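Local coordinates for fuculose-1-phosphate aldolase (Glaciozyma antarctica, PDB 4XXF), which belongs to the class II aldolase/adducin family and holds a zinc ion on three histidines within an alpha/beta fold, in a four-chain assembly, at residues Q113-S127 and I177-I190. Sequence-based numbering, arbitrary orientation. Where two conformers were deposited one is given.
Sequences QAICHSHSTYGKAFS and ILQNHGLLTVGTTI. With ZN (zinc ion), chain B.
Strands 114-118 and 182-187 run antiparallel, their axes 4.7 Å apart, with C116 and T185 exchanging two nearly straight backbone bonds; at the far end Q113 N and A114 N both donate to G187 O, a classic beta bulge. Where the strands begin to part toward the metal, a side chain takes over the pairing: H117 ND1 donates to L183 O at 2.7 Å, reaching it from above the carbonyl plane. Held at ND1 by this bond and at NE2 by the zinc ion, the imidazole has little freedom to rotate. The metal site lies at the ends of two neighbouring interior strands, where their backbone pairing gives out: the class II aldolase fold supplies H117 and H119 from one segment and H181 from the other, each binding zinc through NE2 at 2.1 Å, and three waters complete six ligands. The H117 and H181 planes meet at 81°. D139 of the second subunit accepts from H119 ND1, a second-shell contact that probably helps orient this imidazole. Water 1 donates to S118 O and S120 OG and accepts from L183 N; S120 OG also hydrogen-bonds E201 of helix 190-213. L183 sets CG against G123 CA of helix 121-127 (3.7 Å). With OG held between backbone N and carbonyl carbon (chi1 80°), S127 accepts from H181 N at 3.1 Å and donates to K124 O, while its own carbonyl receives N180 N, tying the helix to the turn that carries H181.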
loop_
_atom_site.group_PDB
_atom_site.type_symbol
_atom_site.label_atom_id
_atom_site.label_comp_id
_atom_site.label_asym_id
_atom_site.label_seq_id
_atom_site.Cartn_x
_atom_site.Cartn_y
_atom_site.Cartn_z
ATOM N N GLN A 113 10.211 -15.868 26.390
ATOM C CA GLN A 113 11.512 -15.262 26.206
ATOM C C GLN A 113 11.406 -13.937 25.461
ATOM O O GLN A 113 12.258 -13.072 25.623
ATOM C CB GLN A 113 12.432 -16.245 25.478
ATOM C CG GLN A 113 12.678 -17.524 26.281
ATOM C CD GLN A 113 13.237 -17.236 27.664
ATOM O OE1 GLN A 113 14.384 -16.824 27.802
ATOM N NE2 GLN A 113 12.418 -17.431 28.692
ATOM N N ALA A 114 10.348 -13.771 24.676
ATOM C CA ALA A 114 10.206 -12.578 23.846
ATOM C C ALA A 114 8.778 -12.094 23.817
ATOM O O ALA A 114 7.837 -12.904 23.832
ATOM C CB ALA A 114 10.676 -12.861 22.425
ATOM N N ILE A 115 8.620 -10.774 23.774
ATOM C CA ILE A 115 7.299 -10.151 23.741
ATOM C C ILE A 115 7.319 -9.036 22.713
ATOM O O ILE A 115 8.277 -8.268 22.657
ATOM C CB ILE A 115 6.902 -9.606 25.146
ATOM C CG1 ILE A 115 6.934 -10.722 26.199
ATOM C CG2 ILE A 115 5.541 -8.916 25.102
ATOM C CD1 ILE A 115 6.678 -10.236 27.601
ATOM N N CYS A 116 6.260 -8.961 21.900
ATOM C CA CYS A 116 6.117 -7.930 20.866
ATOM C C CYS A 116 4.872 -7.102 21.066
ATOM O O CYS A 116 3.785 -7.645 21.231
ATOM C CB CYS A 116 6.036 -8.540 19.463
ATOM S SG CYS A 116 7.400 -9.572 18.949
ATOM N N HIS A 117 5.028 -5.787 20.994
ATOM C CA HIS A 117 3.899 -4.887 21.019
ATOM C C HIS A 117 4.167 -3.683 20.125
ATOM O O HIS A 117 5.239 -3.095 20.164
ATOM C CB HIS A 117 3.619 -4.428 22.443
ATOM C CG HIS A 117 2.578 -3.363 22.535
ATOM N ND1 HIS A 117 1.261 -3.572 22.175
ATOM C CD2 HIS A 117 2.660 -2.073 22.931
ATOM C CE1 HIS A 117 0.576 -2.457 22.360
ATOM N NE2 HIS A 117 1.405 -1.524 22.808
ATOM N N SER A 118 3.180 -3.317 19.319
ATOM C CA SER A 118 3.282 -2.155 18.456
ATOM C C SER A 118 1.877 -1.728 18.113
ATOM O O SER A 118 0.962 -2.554 18.122
ATOM C CB SER A 118 4.077 -2.494 17.190
ATOM O OG SER A 118 4.442 -1.335 16.465
ATOM N N HIS A 119 1.691 -0.444 17.825
ATOM C CA HIS A 119 0.361 0.081 17.531
ATOM C C HIS A 119 0.083 -0.001 16.039
ATOM O O HIS A 119 -0.053 1.005 15.355
ATOM C CB HIS A 119 0.240 1.504 18.053
ATOM C CG HIS A 119 0.312 1.593 19.546
ATOM N ND1 HIS A 119 0.083 2.766 20.234
ATOM C CD2 HIS A 119 0.584 0.652 20.482
ATOM C CE1 HIS A 119 0.222 2.543 21.530
ATOM N NE2 HIS A 119 0.513 1.268 21.708
ATOM N N SER A 120 0.005 -1.227 15.553
ATOM C CA SER A 120 -0.203 -1.509 14.140
ATOM C C SER A 120 -1.630 -1.183 13.739
ATOM O O SER A 120 -2.555 -1.290 14.544
ATOM C CB SER A 120 0.132 -2.969 13.838
ATOM O OG SER A 120 -0.546 -3.847 14.741
ATOM N N THR A 121 -1.790 -0.768 12.488
ATOM C CA THR A 121 -3.028 -0.182 11.993
ATOM C C THR A 121 -4.250 -1.071 12.155
ATOM O O THR A 121 -5.259 -0.635 12.702
ATOM C CB THR A 121 -2.878 0.163 10.516
ATOM O OG1 THR A 121 -1.798 1.093 10.354
ATOM C CG2 THR A 121 -4.138 0.817 9.992
ATOM N N TYR A 122 -4.158 -2.313 11.697
ATOM C CA TYR A 122 -5.335 -3.165 11.660
ATOM C C TYR A 122 -5.651 -3.729 13.036
ATOM O O TYR A 122 -6.814 -3.839 13.406
ATOM C CB TYR A 122 -5.161 -4.280 10.615
ATOM C CG TYR A 122 -4.969 -3.699 9.231
ATOM C CD1 TYR A 122 -5.972 -2.930 8.643
ATOM C CD2 TYR A 122 -3.781 -3.869 8.536
ATOM C CE1 TYR A 122 -5.804 -2.359 7.393
ATOM C CE2 TYR A 122 -3.597 -3.296 7.280
ATOM C CZ TYR A 122 -4.620 -2.537 6.718
ATOM O OH TYR A 122 -4.470 -1.974 5.469
ATOM N N GLY A 123 -4.629 -4.086 13.805
ATOM C CA GLY A 123 -4.856 -4.534 15.173
ATOM C C GLY A 123 -5.488 -3.440 16.006
ATOM O O GLY A 123 -6.386 -3.696 16.809
ATOM N N LYS A 124 -5.011 -2.219 15.824
ATOM C CA LYS A 124 -5.570 -1.078 16.516
ATOM C C LYS A 124 -7.039 -0.858 16.129
ATOM O O LYS A 124 -7.915 -0.742 16.997
ATOM C CB LYS A 124 -4.712 0.155 16.214
ATOM C CG LYS A 124 -5.257 1.439 16.746
ATOM C CD LYS A 124 -4.201 2.547 16.778
ATOM C CE LYS A 124 -3.475 2.703 15.465
ATOM N NZ LYS A 124 -2.561 3.882 15.545
ATOM N N ALA A 125 -7.330 -0.828 14.833
ATOM C CA ALA A 125 -8.700 -0.626 14.382
ATOM C C ALA A 125 -9.612 -1.748 14.858
ATOM O O ALA A 125 -10.721 -1.508 15.336
ATOM C CB ALA A 125 -8.758 -0.510 12.857
ATOM N N PHE A 126 -9.156 -2.989 14.739
ATOM C CA PHE A 126 -9.998 -4.087 15.184
ATOM C C PHE A 126 -10.225 -4.053 16.697
ATOM O O PHE A 126 -11.318 -4.347 17.181
ATOM C CB PHE A 126 -9.416 -5.440 14.761
ATOM C CG PHE A 126 -10.310 -6.584 15.128
ATOM C CD1 PHE A 126 -11.529 -6.732 14.484
ATOM C CD2 PHE A 126 -9.989 -7.453 16.165
ATOM C CE1 PHE A 126 -12.397 -7.749 14.831
ATOM C CE2 PHE A 126 -10.851 -8.489 16.517
ATOM C CZ PHE A 126 -12.061 -8.627 15.856
ATOM N N SER A 127 -9.185 -3.681 17.439
ATOM C CA SER A 127 -9.305 -3.631 18.899
ATOM C C SER A 127 -10.316 -2.591 19.365
ATOM O O SER A 127 -10.803 -2.678 20.492
ATOM C CB SER A 127 -7.950 -3.347 19.554
ATOM O OG SER A 127 -7.628 -1.957 19.518
ATOM N N ILE A 177 -5.580 -9.271 22.358
ATOM C CA ILE A 177 -6.117 -8.060 21.755
ATOM C C ILE A 177 -6.501 -7.134 22.891
ATOM O O ILE A 177 -7.337 -7.478 23.724
ATOM C CB ILE A 177 -7.319 -8.368 20.854
ATOM C CG1 ILE A 177 -6.879 -9.336 19.752
ATOM C CG2 ILE A 177 -7.909 -7.087 20.278
ATOM C CD1 ILE A 177 -7.965 -9.709 18.771
ATOM N N LEU A 178 -5.834 -5.985 22.945
ATOM C CA LEU A 178 -6.053 -4.997 23.987
ATOM C C LEU A 178 -7.034 -3.960 23.474
ATOM O O LEU A 178 -6.705 -3.190 22.577
ATOM C CB LEU A 178 -4.730 -4.349 24.384
ATOM C CG LEU A 178 -3.623 -5.319 24.805
ATOM C CD1 LEU A 178 -2.280 -4.597 24.828
ATOM C CD2 LEU A 178 -3.933 -5.938 26.164
ATOM N N GLN A 179 -8.237 -3.948 24.030
ATOM C CA GLN A 179 -9.277 -3.068 23.516
ATOM C C GLN A 179 -8.816 -1.607 23.506
ATOM O O GLN A 179 -8.194 -1.127 24.469
ATOM C CB GLN A 179 -10.556 -3.215 24.341
ATOM C CG GLN A 179 -11.744 -2.476 23.777
ATOM C CD GLN A 179 -12.952 -2.638 24.656
ATOM O OE1 GLN A 179 -13.432 -3.753 24.866
ATOM N NE2 GLN A 179 -13.445 -1.536 25.188
ATOM N N ASN A 180 -9.100 -0.932 22.392
ATOM C CA ASN A 180 -8.755 0.476 22.196
ATOM C C ASN A 180 -7.259 0.734 22.242
ATOM O O ASN A 180 -6.834 1.822 22.618
ATOM C CB ASN A 180 -9.426 1.372 23.243
ATOM C CG ASN A 180 -10.929 1.166 23.331
ATOM O OD1 ASN A 180 -11.444 0.758 24.380
ATOM N ND2 ASN A 180 -11.642 1.457 22.249
ATOM N N HIS A 181 -6.460 -0.250 21.863
ATOM C CA HIS A 181 -5.024 -0.140 22.053
ATOM C C HIS A 181 -4.307 -0.833 20.905
ATOM O O HIS A 181 -3.669 -0.169 20.074
ATOM C CB HIS A 181 -4.648 -0.721 23.424
ATOM C CG HIS A 181 -3.211 -0.546 23.801
ATOM N ND1 HIS A 181 -2.718 -0.944 25.025
ATOM C CD2 HIS A 181 -2.160 -0.016 23.127
ATOM C CE1 HIS A 181 -1.425 -0.673 25.089
ATOM N NE2 HIS A 181 -1.064 -0.104 23.951
ATOM N N GLY A 182 -4.438 -2.153 20.830
ATOM C CA GLY A 182 -3.776 -2.894 19.774
ATOM C C GLY A 182 -3.409 -4.289 20.227
ATOM O O GLY A 182 -4.077 -4.869 21.078
ATOM N N LEU A 183 -2.322 -4.797 19.674
ATOM C CA LEU A 183 -1.946 -6.199 19.825
ATOM C C LEU A 183 -0.690 -6.387 20.651
ATOM O O LEU A 183 0.228 -5.573 20.597
ATOM C CB LEU A 183 -1.714 -6.826 18.453
ATOM C CG LEU A 183 -2.802 -6.618 17.402
ATOM C CD1 LEU A 183 -2.332 -7.246 16.098
ATOM C CD2 LEU A 183 -4.095 -7.235 17.858
ATOM N N LEU A 184 -0.630 -7.500 21.369
ATOM C CA LEU A 184 0.603 -7.928 22.014
ATOM C C LEU A 184 0.736 -9.442 21.851
ATOM O O LEU A 184 -0.251 -10.175 22.011
ATOM C CB LEU A 184 0.604 -7.522 23.492
ATOM C CG LEU A 184 1.810 -7.927 24.347
ATOM C CD1 LEU A 184 2.016 -6.934 25.468
ATOM C CD2 LEU A 184 1.641 -9.317 24.946
ATOM N N THR A 185 1.943 -9.912 21.527
ATOM C CA THR A 185 2.185 -11.342 21.382
ATOM C C THR A 185 3.392 -11.753 22.197
ATOM O O THR A 185 4.249 -10.929 22.526
ATOM C CB THR A 185 2.409 -11.758 19.917
ATOM O OG1 THR A 185 3.581 -11.102 19.419
ATOM C CG2 THR A 185 1.204 -11.389 19.062
ATOM N N VAL A 186 3.450 -13.039 22.538
ATOM C CA VAL A 186 4.568 -13.572 23.308
ATOM C C VAL A 186 5.078 -14.842 22.651
ATOM O O VAL A 186 4.360 -15.479 21.877
ATOM C CB VAL A 186 4.170 -13.870 24.779
ATOM C CG1 VAL A 186 3.561 -12.635 25.428
ATOM C CG2 VAL A 186 3.206 -15.057 24.844
ATOM N N GLY A 187 6.322 -15.193 22.935
ATOM C CA GLY A 187 6.894 -16.407 22.387
ATOM C C GLY A 187 7.986 -17.006 23.239
ATOM O O GLY A 187 8.633 -16.321 24.034
ATOM N N THR A 188 8.208 -18.300 23.043
ATOM C CA THR A 188 9.368 -18.956 23.630
ATOM C C THR A 188 10.628 -18.579 22.863
ATOM O O THR A 188 11.735 -18.821 23.342
ATOM C CB THR A 188 9.218 -20.486 23.652
ATOM O OG1 THR A 188 9.114 -20.987 22.312
ATOM C CG2 THR A 188 7.988 -20.895 24.467
ATOM N N THR A 189 10.445 -18.000 21.677
ATOM C CA THR A 189 11.535 -17.424 20.894
ATOM C C THR A 189 11.086 -16.087 20.358
ATOM O O THR A 189 9.888 -15.824 20.265
ATOM C CB THR A 189 11.976 -18.299 19.697
ATOM O OG1 THR A 189 10.858 -18.511 18.818
ATOM C CG2 THR A 189 12.545 -19.631 20.166
ATOM N N ILE A 190 12.045 -15.231 20.020
ATOM C CA ILE A 190 11.747 -14.001 19.296
ATOM C C ILE A 190 10.978 -14.331 18.021
ATOM O O ILE A 190 9.984 -13.689 17.693
ATOM C CB ILE A 190 13.035 -13.255 18.931
ATOM C CG1 ILE A 190 13.765 -12.784 20.185
ATOM C CG2 ILE A 190 12.751 -12.092 17.983
ATOM C CD1 ILE A 190 15.236 -12.511 19.933
HETATM ZN ZN ZN B . 0.937 0.374 23.561
HETATM O O HOH W 1 -1.744 -3.266 17.234
HETATM O O HOH W 2 0.749 2.062 24.666
HETATM O O HOH W 3 2.965 1.120 23.369
HETATM O O HOH W 4 1.581 -0.360 25.523
#